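Local coordinates for protein HpuA (Kingella denitrificans ATCC 33394, PDB 5EC6) that acts as an outer-membrane lipoprotein receptor that binds haemoglobin, probably as a step in haem-iron acquisition by the bacterium, at residues A[38-49]-A[148-156]; A[256-267]-A[280-290]. All coordinates share one frame; numbering follows the deposited sequence.

Contact 1 (A[38-49]-A[148-156]); sequences EQRTFATQGGSV and VSLFAGGTP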
ATOM      1  N   GLU A  38       5.959 -11.617  10.047  1.00 23.92           N
ATOM      2  CA  GLU A  38       6.864 -11.384   8.932  1.00 25.56           C
ATOM      3  C   GLU A  38       6.236 -10.494   7.858  1.00 21.55           C
ATOM      4  O   GLU A  38       5.063 -10.634   7.511  1.00 22.96           O
ATOM      5  CB  GLU A  38       7.290 -12.695   8.283  1.00 28.94           C
ATOM      6  CG  GLU A  38       8.212 -13.541   9.161  1.00 36.48           C
ATOM      7  CD  GLU A  38       8.567 -14.883   8.542  1.00 43.96           C
ATOM      8  OE1 GLU A  38       7.931 -15.260   7.513  1.00 48.16           O
ATOM      9  OE2 GLU A  38       9.479 -15.536   9.099  1.00 46.61           O
ATOM     10  N   GLN A  39       7.025  -9.536   7.405  1.00 21.10           N
ATOM     11  CA  GLN A  39       6.543  -8.539   6.438  1.00 19.54           C
ATOM     12  C   GLN A  39       7.281  -8.791   5.110  1.00 20.01           C
ATOM     13  O   GLN A  39       8.373  -9.328   5.095  1.00 22.17           O
ATOM     14  CB  GLN A  39       6.828  -7.120   6.929  1.00 19.66           C
ATOM     15  CG  GLN A  39       6.183  -6.783   8.266  1.00 19.69           C
ATOM     16  CD  GLN A  39       4.687  -6.734   8.158  1.00 19.35           C
ATOM     17  OE1 GLN A  39       4.143  -5.919   7.441  1.00 20.75           O
ATOM     18  NE2 GLN A  39       4.027  -7.658   8.805  1.00 19.61           N
ATOM     19  N   ARG A  40       6.698  -8.288   4.039  1.00 16.76           N
ATOM     20  CA  ARG A  40       7.358  -8.263   2.731  1.00 18.60           C
ATOM     21  C   ARG A  40       7.238  -6.847   2.167  1.00 17.74           C
ATOM     22  O   ARG A  40       6.150  -6.242   2.233  1.00 17.14           O
ATOM     23  CB  ARG A  40       6.617  -9.214   1.780  1.00 21.08           C
ATOM     24  CG  ARG A  40       7.118  -9.181   0.337  1.00 25.19           C
ATOM     25  CD  ARG A  40       6.120  -9.862  -0.582  1.00 27.62           C
ATOM     26  NE  ARG A  40       6.060 -11.300  -0.421  1.00 32.73           N
ATOM     27  CZ  ARG A  40       5.076 -12.047  -0.938  1.00 33.76           C
ATOM     28  NH1 ARG A  40       4.028 -11.487  -1.596  1.00 33.17           N
ATOM     29  NH2 ARG A  40       5.130 -13.351  -0.768  1.00 37.72           N
ATOM     30  N   THR A  41       8.326  -6.327   1.578  1.00 16.17           N
ATOM     31  CA  THR A  41       8.295  -5.010   0.936  1.00 15.97           C
ATOM     32  C   THR A  41       8.778  -5.064  -0.518  1.00 16.38           C
ATOM     33  O   THR A  41       9.810  -5.695  -0.811  1.00 17.50           O
ATOM     34  CB  THR A  41       9.191  -3.993   1.657  1.00 16.39           C
ATOM     35  OG1 THR A  41       8.775  -3.949   3.057  1.00 17.45           O
ATOM     36  CG2 THR A  41       9.042  -2.616   1.070  1.00 17.67           C
ATOM     37  N   PHE A  42       8.027  -4.368  -1.380  1.00 16.10           N
ATOM     38  CA  PHE A  42       8.514  -3.993  -2.694  1.00 16.10           C
ATOM     39  C   PHE A  42       9.001  -2.570  -2.655  1.00 15.55           C
ATOM     40  O   PHE A  42       8.234  -1.659  -2.280  1.00 16.90           O
ATOM     41  CB  PHE A  42       7.363  -4.151  -3.654  1.00 16.62           C
ATOM     42  CG  PHE A  42       6.782  -5.530  -3.659  1.00 16.45           C
ATOM     43  CD1 PHE A  42       7.353  -6.546  -4.451  1.00 17.20           C
ATOM     44  CD2 PHE A  42       5.705  -5.846  -2.849  1.00 17.14           C
ATOM     45  CE1 PHE A  42       6.861  -7.815  -4.428  1.00 18.02           C
ATOM     46  CE2 PHE A  42       5.206  -7.140  -2.851  1.00 18.00           C
ATOM     47  CZ  PHE A  42       5.801  -8.117  -3.630  1.00 19.64           C
ATOM     48  N   ALA A  43      10.265  -2.356  -2.987  1.00 15.80           N
ATOM     49  CA  ALA A  43      10.840  -1.020  -2.976  1.00 16.48           C
ATOM     50  C   ALA A  43      11.694  -0.775  -4.214  1.00 17.70           C
ATOM     51  O   ALA A  43      12.333  -1.694  -4.726  1.00 19.81           O
ATOM     52  CB  ALA A  43      11.654  -0.772  -1.739  1.00 16.60           C
ATOM     53  N   THR A  44      11.663   0.466  -4.695  1.00 18.14           N
ATOM     54  CA  THR A  44      12.411   0.773  -5.938  1.00 18.00           C
ATOM     55  C   THR A  44      13.911   0.876  -5.669  1.00 19.24           C
ATOM     56  O   THR A  44      14.728   0.455  -6.515  1.00 21.47           O
ATOM     57  CB  THR A  44      11.897   1.986  -6.676  1.00 18.23           C
ATOM     58  OG1 THR A  44      12.031   3.146  -5.867  1.00 18.47           O
ATOM     59  CG2 THR A  44      10.472   1.809  -7.158  1.00 17.65           C
ATOM     60  N   GLN A  45      14.313   1.385  -4.513  1.00 18.84           N
ATOM     61  CA  GLN A  45      15.737   1.515  -4.203  1.00 21.30           C
ATOM     62  C   GLN A  45      15.993   1.406  -2.699  1.00 20.28           C
ATOM     63  O   GLN A  45      16.516   2.302  -2.055  1.00 20.37           O
ATOM     64  CB  GLN A  45      16.304   2.826  -4.792  1.00 24.11           C
ATOM     65  CG  GLN A  45      17.819   2.818  -4.935  1.00 33.19           C
ATOM     66  CD  GLN A  45      18.357   1.863  -6.014  1.00 42.14           C
ATOM     67  OE1 GLN A  45      18.512   2.237  -7.182  1.00 51.58           O
ATOM     68  NE2 GLN A  45      18.653   0.626  -5.616  1.00 47.96           N
ATOM     69  N   GLY A  46      15.547   0.288  -2.158  1.00 18.79           N
ATOM     70  CA  GLY A  46      15.860  -0.060  -0.764  1.00 20.11           C
ATOM     71  C   GLY A  46      14.790   0.402   0.180  1.00 19.74           C
ATOM     72  O   GLY A  46      13.874   1.134  -0.211  1.00 18.06           O
ATOM     73  N   GLY A  47      14.948  -0.025   1.430  1.00 18.94           N
ATOM     74  CA  GLY A  47      13.964   0.358   2.490  1.00 18.79           C
ATOM     75  C   GLY A  47      12.968  -0.769   2.649  1.00 18.53           C
ATOM     76  O   GLY A  47      12.671  -1.546   1.716  1.00 19.10           O
ATOM     77  N   SER A  48      12.457  -0.938   3.866  1.00 17.39           N
ATOM     78  CA  SER A  48      11.468  -1.965   4.124  1.00 17.58           C
ATOM     79  C   SER A  48      10.675  -1.681   5.402  1.00 19.21           C
ATOM     80  O   SER A  48      11.119  -0.888   6.265  1.00 19.84           O
ATOM     81  CB  SER A  48      12.119  -3.346   4.199  1.00 20.20           C
ATOM     82  OG  SER A  48      12.925  -3.494   5.341  1.00 22.93           O
ATOM     83  N   VAL A  49       9.508  -2.298   5.507  1.00 17.59           N
ATOM     84  CA  VAL A  49       8.699  -2.239   6.762  1.00 18.26           C
ATOM     85  C   VAL A  49       9.090  -3.421   7.646  1.00 18.34           C
ATOM     86  O   VAL A  49       9.277  -4.565   7.169  1.00 18.58           O
ATOM     87  CB  VAL A  49       7.186  -2.151   6.501  1.00 17.17           C
ATOM     88  CG1 VAL A  49       6.805  -0.800   5.976  1.00 17.39           C
ATOM     89  CG2 VAL A  49       6.675  -3.277   5.599  1.00 19.67           C
ATOM     90  N   VAL A 148      15.044   8.861  -4.645  1.00 19.78           N
ATOM     91  CA  VAL A 148      13.775   8.430  -4.013  1.00 20.08           C
ATOM     92  C   VAL A 148      13.715   6.912  -4.055  1.00 20.41           C
ATOM     93  O   VAL A 148      14.079   6.289  -5.059  1.00 20.91           O
ATOM     94  CB  VAL A 148      12.574   9.072  -4.771  1.00 20.99           C
ATOM     95  CG1 VAL A 148      11.209   8.562  -4.289  1.00 21.27           C
ATOM     96  CG2 VAL A 148      12.588  10.568  -4.591  1.00 22.76           C
ATOM     97  N   SER A 149      13.209   6.301  -2.970  1.00 17.71           N
ATOM     98  CA  SER A 149      12.796   4.895  -2.979  1.00 17.97           C
ATOM     99  C   SER A 149      11.325   4.792  -2.609  1.00 17.09           C
ATOM    100  O   SER A 149      10.938   5.145  -1.480  1.00 16.86           O
ATOM    101  CB  SER A 149      13.644   4.064  -2.048  1.00 18.09           C
ATOM    102  OG  SER A 149      13.290   2.717  -2.162  1.00 18.58           O
ATOM    103  N   LEU A 150      10.519   4.410  -3.588  1.00 16.74           N
ATOM    104  CA  LEU A 150       9.076   4.227  -3.365  1.00 15.97           C
ATOM    105  C   LEU A 150       8.862   2.800  -2.926  1.00 16.56           C
ATOM    106  O   LEU A 150       9.584   1.882  -3.379  1.00 15.75           O
ATOM    107  CB  LEU A 150       8.278   4.578  -4.586  1.00 17.26           C
ATOM    108  CG  LEU A 150       8.492   6.003  -5.124  1.00 18.30           C
ATOM    109  CD1 LEU A 150       9.438   5.995  -6.338  1.00 18.48           C
ATOM    110  CD2 LEU A 150       7.200   6.804  -5.356  1.00 18.45           C
ATOM    111  N   PHE A 151       7.900   2.591  -1.995  1.00 15.83           N
ATOM    112  CA  PHE A 151       7.698   1.272  -1.415  1.00 16.03           C
ATOM    113  C   PHE A 151       6.217   0.966  -1.226  1.00 15.46           C
ATOM    114  O   PHE A 151       5.358   1.843  -1.113  1.00 14.76           O
ATOM    115  CB  PHE A 151       8.393   1.119  -0.042  1.00 15.91           C
ATOM    116  CG  PHE A 151       7.776   1.950   1.044  1.00 17.21           C
ATOM    117  CD1 PHE A 151       8.144   3.261   1.217  1.00 16.88           C
ATOM    118  CD2 PHE A 151       6.819   1.390   1.886  1.00 19.78           C
ATOM    119  CE1 PHE A 151       7.540   4.028   2.223  1.00 19.44           C
ATOM    120  CE2 PHE A 151       6.207   2.158   2.849  1.00 20.31           C
ATOM    121  CZ  PHE A 151       6.579   3.456   3.020  1.00 20.45           C
ATOM    122  N   ALA A 152       5.952  -0.330  -1.185  1.00 15.01           N
ATOM    123  CA  ALA A 152       4.662  -0.892  -0.732  1.00 14.46           C
ATOM    124  C   ALA A 152       5.030  -2.160   0.031  1.00 14.99           C
ATOM    125  O   ALA A 152       5.727  -3.027  -0.474  1.00 14.85           O
ATOM    126  CB  ALA A 152       3.716  -1.224  -1.868  1.00 14.64           C
ATOM    127  N   GLY A 153       4.620  -2.246   1.295  1.00 14.98           N
ATOM    128  CA  GLY A 153       4.962  -3.420   2.067  1.00 14.49           C
ATOM    129  C   GLY A 153       3.936  -3.730   3.153  1.00 15.10           C
ATOM    130  O   GLY A 153       3.124  -2.886   3.519  1.00 16.34           O
ATOM    131  N   GLY A 154       3.965  -4.944   3.638  1.00 15.00           N
ATOM    132  CA  GLY A 154       2.915  -5.397   4.572  1.00 15.47           C
ATOM    133  C   GLY A 154       2.952  -6.873   4.816  1.00 15.75           C
ATOM    134  O   GLY A 154       3.932  -7.562   4.533  1.00 16.45           O
ATOM    135  N   THR A 155       1.861  -7.331   5.429  1.00 16.21           N
ATOM    136  CA  THR A 155       1.665  -8.741   5.736  1.00 17.79           C
ATOM    137  C   THR A 155       1.195  -9.482   4.474  1.00 18.06           C
ATOM    138  O   THR A 155       0.118  -9.219   4.007  1.00 17.82           O
ATOM    139  CB  THR A 155       0.579  -8.842   6.822  1.00 19.41           C
ATOM    140  OG1 THR A 155       1.076  -8.247   8.061  1.00 19.33           O
ATOM    141  CG2 THR A 155       0.206 -10.259   7.134  1.00 22.34           C
ATOM    142  N   PRO A 156       2.015 -10.343   3.948  1.00 17.15           N
ATOM    143  CA  PRO A 156       1.608 -11.016   2.715  1.00 19.52           C
ATOM    144  C   PRO A 156       0.393 -11.896   2.912  1.00 18.88           C
ATOM    145  O   PRO A 156       0.166 -12.496   3.990  1.00 20.16           O
ATOM    146  CB  PRO A 156       2.818 -11.876   2.327  1.00 19.39           C
ATOM    147  CG  PRO A 156       3.764 -11.772   3.418  1.00 22.30           C
ATOM    148  CD  PRO A 156       3.360 -10.726   4.367  1.00 18.60           C
TER
HETATM  149  O   HOH W   1      12.926   4.884  -7.721  1.00 20.73           O
HETATM  150  O   HOH W   2      11.478   2.625   0.410  1.00 19.39           O
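Thr41 and Gly153 meet where the two strands run closest, a non-hydrogen-bonded antiparallel pair with CA atoms 3.9 Å apart. Because Gly153 has no side chain, Val49 can settle here, its CG2 3.7 Å from Gly153 C. Thr41 OG1 accepts the N-H of Val49 (OG1 to N, 3.0 Å), fastening the returning strand. On the opposite face, the Phe42 ring brings its CD2 edge to the carbonyl oxygen of Ala152 and packs on Ser261 and Phe265 of strand 256-265. Strand 40-43 extends the antiparallel ladder along the edge of strand 148-154 that strand 136-142 leaves unused. Beyond Ala43, Ser149 OG, anti to its own N (chi1 -175°), reaches into the turn. It accepts the N-H of Gln45 (OG to N, 2.9 Å) and donates to a lone pair of Gly46 O (OG to O, 2.6 Å). Thr44 OG1 substitutes for a backbone acceptor, taking the N-H of Leu150.

Toward solvent the grip changes. A water bridges Thr44 OG1 and Val148 O, while Gln45 extends loosely into solvent beyond CB. At the other, partly exposed end, Gln39 NE2 donates to Thr155 OG1 (3.1 Å) and to Arg37 O. Pro156 CB lies 4.0 Å above the Arg40 guanidinium, whose NH2 is hydrogen-bonded to Asn245 OD1.

Contact 2 (A[256-267]-A[280-290]); sequences HTGQVSGGLFAK and SGGEIGGTVNF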
ATOM      1  N   HIS A 256       6.715   5.110 -22.126  1.00 19.84           N
ATOM      2  CA  HIS A 256       7.780   4.424 -21.404  1.00 19.42           C
ATOM      3  C   HIS A 256       7.245   3.128 -20.797  1.00 19.06           C
ATOM      4  O   HIS A 256       6.113   3.081 -20.311  1.00 19.99           O
ATOM      5  CB  HIS A 256       8.231   5.303 -20.259  1.00 19.63           C
ATOM      6  CG  HIS A 256       8.716   6.657 -20.677  1.00 23.74           C
ATOM      7  ND1 HIS A 256       9.987   6.862 -21.159  1.00 29.40           N
ATOM      8  CD2 HIS A 256       8.105   7.862 -20.673  1.00 25.25           C
ATOM      9  CE1 HIS A 256      10.129   8.146 -21.450  1.00 26.84           C
ATOM     10  NE2 HIS A 256       9.006   8.773 -21.163  1.00 28.82           N
ATOM     11  N   THR A 257       8.069   2.101 -20.818  1.00 18.89           N
ATOM     12  CA  THR A 257       7.724   0.791 -20.241  1.00 18.61           C
ATOM     13  C   THR A 257       8.324   0.728 -18.845  1.00 19.60           C
ATOM     14  O   THR A 257       9.519   1.013 -18.667  1.00 18.38           O
ATOM     15  CB  THR A 257       8.266  -0.361 -21.083  1.00 22.75           C
ATOM     16  OG1 THR A 257       7.628  -0.303 -22.364  1.00 23.90           O
ATOM     17  CG2 THR A 257       7.966  -1.753 -20.473  1.00 24.73           C
ATOM     18  N   GLY A 258       7.506   0.317 -17.888  1.00 18.72           N
ATOM     19  CA  GLY A 258       8.001   0.104 -16.518  1.00 19.19           C
ATOM     20  C   GLY A 258       7.806  -1.324 -16.084  1.00 17.96           C
ATOM     21  O   GLY A 258       6.930  -2.030 -16.554  1.00 17.87           O
ATOM     22  N   GLN A 259       8.659  -1.751 -15.151  1.00 16.89           N
ATOM     23  CA  GLN A 259       8.561  -3.049 -14.567  0.51 16.75           C
ATOM     24  C   GLN A 259       7.678  -3.011 -13.312  1.00 15.45           C
ATOM     25  O   GLN A 259       7.926  -2.225 -12.417  1.00 16.31           O
ATOM     26  CB  GLN A 259       9.982  -3.528 -14.226  0.51 18.38           C
ATOM     27  CG  GLN A 259      10.935  -3.569 -15.426  0.51 20.40           C
ATOM     28  CD  GLN A 259      10.381  -4.412 -16.575  0.51 21.72           C
ATOM     29  OE1 GLN A 259       9.985  -5.544 -16.361  0.51 23.65           O
ATOM     30  NE2 GLN A 259      10.286  -3.836 -17.772  0.51 22.35           N
ATOM     31  N   VAL A 260       6.639  -3.825 -13.311  1.00 15.15           N
ATOM     32  CA  VAL A 260       5.678  -3.932 -12.199  1.00 15.18           C
ATOM     33  C   VAL A 260       6.169  -5.083 -11.289  1.00 15.88           C
ATOM     34  O   VAL A 260       6.544  -6.164 -11.773  1.00 16.07           O
ATOM     35  CB  VAL A 260       4.295  -4.248 -12.702  1.00 14.91           C
ATOM     36  CG1 VAL A 260       3.332  -4.436 -11.540  1.00 16.19           C
ATOM     37  CG2 VAL A 260       3.818  -3.159 -13.709  1.00 16.10           C
ATOM     38  N   SER A 261       6.215  -4.816  -9.984  1.00 15.16           N
ATOM     39  CA  SER A 261       6.505  -5.841  -8.996  0.63 16.25           C
ATOM     40  C   SER A 261       5.599  -5.593  -7.814  1.00 15.94           C
ATOM     41  O   SER A 261       5.572  -4.496  -7.283  1.00 16.04           O
ATOM     42  CB  SER A 261       7.957  -5.730  -8.531  0.63 18.40           C
ATOM     43  OG  SER A 261       8.242  -6.829  -7.703  0.63 18.96           O
ATOM     44  N   GLY A 262       4.856  -6.606  -7.409  1.00 14.99           N
ATOM     45  CA  GLY A 262       3.972  -6.422  -6.284  1.00 15.15           C
ATOM     46  C   GLY A 262       3.382  -7.699  -5.749  1.00 16.25           C
ATOM     47  O   GLY A 262       3.826  -8.779  -6.100  1.00 15.89           O
ATOM     48  N   GLY A 263       2.411  -7.554  -4.872  1.00 14.91           N
ATOM     49  CA  GLY A 263       1.802  -8.712  -4.248  1.00 15.86           C
ATOM     50  C   GLY A 263       0.507  -8.457  -3.608  1.00 14.67           C
ATOM     51  O   GLY A 263       0.002  -7.307  -3.544  1.00 14.49           O
ATOM     52  N   LEU A 264      -0.105  -9.549  -3.165  1.00 14.73           N
ATOM     53  CA  LEU A 264      -1.344  -9.490  -2.411  1.00 14.79           C
ATOM     54  C   LEU A 264      -1.011  -9.546  -0.925  1.00 14.50           C
ATOM     55  O   LEU A 264      -0.097 -10.308  -0.533  1.00 16.37           O
ATOM     56  CB  LEU A 264      -2.228 -10.660  -2.790  1.00 15.84           C
ATOM     57  CG  LEU A 264      -2.566 -10.756  -4.306  1.00 18.35           C
ATOM     58  CD1 LEU A 264      -3.410 -11.972  -4.605  1.00 19.53           C
ATOM     59  CD2 LEU A 264      -3.354  -9.506  -4.694  1.00 20.20           C
ATOM     60  N   PHE A 265      -1.736  -8.738  -0.179  1.00 16.18           N
ATOM     61  CA  PHE A 265      -1.540  -8.559   1.253  1.00 15.81           C
ATOM     62  C   PHE A 265      -2.840  -8.874   2.005  1.00 16.32           C
ATOM     63  O   PHE A 265      -3.931  -8.864   1.445  1.00 16.31           O
ATOM     64  CB  PHE A 265      -1.088  -7.132   1.543  1.00 15.33           C
ATOM     65  CG  PHE A 265       0.277  -6.780   0.990  1.00 15.40           C
ATOM     66  CD1 PHE A 265       1.452  -7.117   1.654  1.00 16.58           C
ATOM     67  CD2 PHE A 265       0.375  -6.143  -0.226  1.00 17.06           C
ATOM     68  CE1 PHE A 265       2.691  -6.761   1.156  1.00 16.49           C
ATOM     69  CE2 PHE A 265       1.613  -5.795  -0.755  1.00 16.29           C
ATOM     70  CZ  PHE A 265       2.785  -6.123  -0.077  1.00 16.62           C
ATOM     71  N   ALA A 266      -2.677  -9.020   3.323  1.00 16.71           N
ATOM     72  CA  ALA A 266      -3.741  -9.286   4.325  1.00 17.14           C
ATOM     73  C   ALA A 266      -4.073 -10.754   4.482  1.00 18.95           C
ATOM     74  O   ALA A 266      -4.327 -11.492   3.485  1.00 17.84           O
ATOM     75  CB  ALA A 266      -4.994  -8.478   4.095  1.00 16.67           C
ATOM     76  N   LYS A 267      -4.056 -11.192   5.751  1.00 20.30           N
ATOM     77  CA  LYS A 267      -4.514 -12.543   6.055  1.00 20.56           C
ATOM     78  C   LYS A 267      -6.001 -12.661   5.792  1.00 18.60           C
ATOM     79  O   LYS A 267      -6.730 -11.683   5.750  1.00 18.65           O
ATOM     80  CB  LYS A 267      -4.214 -12.898   7.525  1.00 23.50           C
ATOM     81  CG  LYS A 267      -2.738 -13.058   7.718  1.00 29.66           C
ATOM     82  CD  LYS A 267      -2.344 -13.179   9.177  1.00 36.94           C
ATOM     83  CE  LYS A 267      -0.829 -13.288   9.272  1.00 42.65           C
ATOM     84  NZ  LYS A 267      -0.343 -12.395  10.351  1.00 46.86           N
ATOM     85  N   SER A 280      -7.714 -14.547   2.106  1.00 16.95           N
ATOM     86  CA  SER A 280      -6.539 -13.677   2.137  1.00 17.30           C
ATOM     87  C   SER A 280      -6.514 -12.833   0.878  1.00 17.20           C
ATOM     88  O   SER A 280      -7.234 -13.127  -0.099  1.00 16.74           O
ATOM     89  CB  SER A 280      -5.296 -14.486   2.276  1.00 16.82           C
ATOM     90  OG  SER A 280      -5.007 -15.255   1.142  1.00 16.99           O
ATOM     91  N   GLY A 281      -5.673 -11.813   0.898  1.00 17.23           N
ATOM     92  CA  GLY A 281      -5.511 -10.936  -0.280  1.00 18.03           C
ATOM     93  C   GLY A 281      -6.507  -9.839  -0.408  1.00 18.11           C
ATOM     94  O   GLY A 281      -6.812  -9.383  -1.515  1.00 15.88           O
ATOM     95  N   GLY A 282      -7.042  -9.373   0.716  1.00 14.86           N
ATOM     96  CA  GLY A 282      -7.892  -8.255   0.722  1.00 15.21           C
ATOM     97  C   GLY A 282      -7.262  -6.881   0.416  1.00 14.63           C
ATOM     98  O   GLY A 282      -7.997  -5.901   0.294  1.00 15.69           O
ATOM     99  N   GLU A 283      -5.940  -6.848   0.382  1.00 14.92           N
ATOM    100  CA  GLU A 283      -5.188  -5.677  -0.002  1.00 14.79           C
ATOM    101  C   GLU A 283      -4.151  -6.033  -1.055  1.00 15.61           C
ATOM    102  O   GLU A 283      -3.819  -7.211  -1.274  1.00 15.32           O
ATOM    103  CB  GLU A 283      -4.582  -4.997   1.236  1.00 14.93           C
ATOM    104  CG  GLU A 283      -5.698  -4.574   2.175  1.00 16.58           C
ATOM    105  CD  GLU A 283      -5.247  -4.053   3.523  1.00 18.44           C
ATOM    106  OE1 GLU A 283      -4.056  -3.979   3.784  1.00 18.24           O
ATOM    107  OE2 GLU A 283      -6.165  -3.681   4.335  1.00 19.35           O
ATOM    108  N   ILE A 284      -3.628  -5.001  -1.720  1.00 15.38           N
ATOM    109  CA  ILE A 284      -2.743  -5.181  -2.854  1.00 14.24           C
ATOM    110  C   ILE A 284      -1.771  -4.009  -2.866  1.00 14.96           C
ATOM    111  O   ILE A 284      -2.133  -2.926  -2.463  1.00 16.03           O
ATOM    112  CB  ILE A 284      -3.546  -5.239  -4.201  1.00 15.14           C
ATOM    113  CG1 ILE A 284      -2.658  -5.700  -5.364  1.00 15.05           C
ATOM    114  CG2 ILE A 284      -4.185  -3.905  -4.546  1.00 15.79           C
ATOM    115  CD1 ILE A 284      -3.436  -6.187  -6.552  1.00 17.07           C
ATOM    116  N   GLY A 285      -0.552  -4.246  -3.284  1.00 14.52           N
ATOM    117  CA  GLY A 285       0.416  -3.146  -3.430  1.00 14.25           C
ATOM    118  C   GLY A 285       1.614  -3.538  -4.261  1.00 14.72           C
ATOM    119  O   GLY A 285       1.808  -4.701  -4.564  1.00 14.52           O
ATOM    120  N   GLY A 286       2.399  -2.543  -4.660  1.00 14.08           N
ATOM    121  CA  GLY A 286       3.572  -2.809  -5.415  1.00 14.74           C
ATOM    122  C   GLY A 286       4.269  -1.558  -5.888  1.00 15.87           C
ATOM    123  O   GLY A 286       3.959  -0.453  -5.438  1.00 15.76           O
ATOM    124  N   THR A 287       5.206  -1.767  -6.819  1.00 14.77           N
ATOM    125  CA  THR A 287       5.981  -0.683  -7.408  1.00 15.45           C
ATOM    126  C   THR A 287       5.939  -0.796  -8.927  1.00 15.17           C
ATOM    127  O   THR A 287       5.707  -1.881  -9.489  1.00 15.89           O
ATOM    128  CB  THR A 287       7.449  -0.678  -6.922  1.00 16.05           C
ATOM    129  OG1 THR A 287       8.065  -1.938  -7.212  1.00 17.64           O
ATOM    130  CG2 THR A 287       7.512  -0.365  -5.428  1.00 15.84           C
ATOM    131  N   VAL A 288       6.208   0.342  -9.554  1.00 15.21           N
ATOM    132  CA  VAL A 288       6.378   0.391 -11.012  1.00 14.48           C
ATOM    133  C   VAL A 288       7.647   1.156 -11.284  1.00 16.53           C
ATOM    134  O   VAL A 288       7.771   2.279 -10.843  1.00 17.17           O
ATOM    135  CB  VAL A 288       5.191   1.040 -11.772  1.00 15.45           C
ATOM    136  CG1 VAL A 288       5.399   0.843 -13.253  1.00 17.38           C
ATOM    137  CG2 VAL A 288       3.870   0.438 -11.363  1.00 14.90           C
ATOM    138  N   ASN A 289       8.613   0.513 -11.939  1.00 15.27           N
ATOM    139  CA  ASN A 289       9.969   1.027 -12.046  1.00 16.40           C
ATOM    140  C   ASN A 289      10.340   1.203 -13.525  1.00 16.76           C
ATOM    141  O   ASN A 289      10.469   0.199 -14.256  1.00 16.56           O
ATOM    142  CB  ASN A 289      10.949   0.074 -11.390  1.00 17.98           C
ATOM    143  CG  ASN A 289      12.308   0.702 -11.156  1.00 19.09           C
ATOM    144  OD1 ASN A 289      12.826   1.486 -11.987  1.00 19.96           O
ATOM    145  ND2 ASN A 289      12.916   0.350 -10.005  1.00 20.53           N
ATOM    146  N   PHE A 290      10.489   2.475 -13.923  1.00 16.62           N
ATOM    147  CA  PHE A 290      10.785   2.854 -15.311  1.00 18.54           C
ATOM    148  C   PHE A 290      12.304   3.056 -15.530  1.00 22.65           C
ATOM    149  O   PHE A 290      12.740   3.399 -16.629  1.00 22.91           O
ATOM    150  CB  PHE A 290      10.022   4.137 -15.634  1.00 18.07           C
ATOM    151  CG  PHE A 290       8.535   3.975 -15.609  1.00 18.47           C
ATOM    152  CD1 PHE A 290       7.836   3.541 -16.745  1.00 18.31           C
ATOM    153  CD2 PHE A 290       7.825   4.178 -14.432  1.00 18.70           C
ATOM    154  CE1 PHE A 290       6.468   3.390 -16.733  1.00 18.91           C
ATOM    155  CE2 PHE A 290       6.456   3.988 -14.395  1.00 19.94           C
ATOM    156  CZ  PHE A 290       5.766   3.589 -15.563  1.00 18.87           C
TER
HETATM  157  O   HOH W   3      11.127   3.320 -19.027  1.00 25.95           O
HETATM  158  O   HOH W   4       8.907  -2.505  -9.818  1.00 17.45           O
HETATM  159  O   HOH W   5      -7.799 -10.554   3.362  1.00 18.48           O
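Phe290 lays the face of its ring over Gly258: the glycine CA stands 3.9 Å from the ring centroid and 29° off the normal, a CH-pi contact. The ring can come this close because no side chain rises from Gly258. Its CE1 edge meets His256 O in the ring plane, and a water joins Thr257 O to Phe290 O beside it.

Val260 and Val288 follow on one face of the sheet, where they meet loosely through their CG2 methyls. Further along the same face, Leu264 and Ile284 touch branch to branch, CD2 to CD1 at 3.8 Å. Ile284 CG1 is anti to the backbone N (chi1 -169°), which carries its chain over Gly263 O and against the leucine. Between these two pairs, Gly262 and Gly286 bring their CA atoms to 3.7 Å.

The other face bears Ser261, Thr287, Phe265 and Glu283. Here Phe265 turns its edge toward the second strand, CE2 lying 3.7 Å from Gly285 N in the ring plane, so the ring occupies the surface left bare by Gly285. The Glu283 carboxylate points out of the contact, accepting the backbone N-H groups of Lys134 (OE2) and Ser135 (OE1).

At the lower-numbered end of 280-290, Gly282 and Glu283 both oppose Phe265, forming a classic beta bulge. Val260 and Ile284 both pack on Phe247, and Ile284 also reaches Tyr177 and Val179 of the non-neighbouring strand 174-185, as expected for side chains filling the interior of an antiparallel beta barrel.

Overall arrangement
The two contacts have centres about 10 Å apart and follow one another along the chain, contact 1 being complete before contact 2 begins. Contact 2 joins neighbouring strands in the closed antiparallel run from 174-185 to 298-308, which returns to pair with its own first strand. Contact 1 ties the early strand 40-43 to strand 148-154, and the pair packs against the barrel side that carries Phe265 and Ser261. Phe42 CZ lies 3.2 Å from Gly262 O, Ala152 CB rests on Gly286 N, and Thr155 O probably accepts a hydrogen bond from Ala266 N. The lack of side chains at Gly263 and Gly285 probably helps strands 40-43 and 148-154 lie close against the barrel wall.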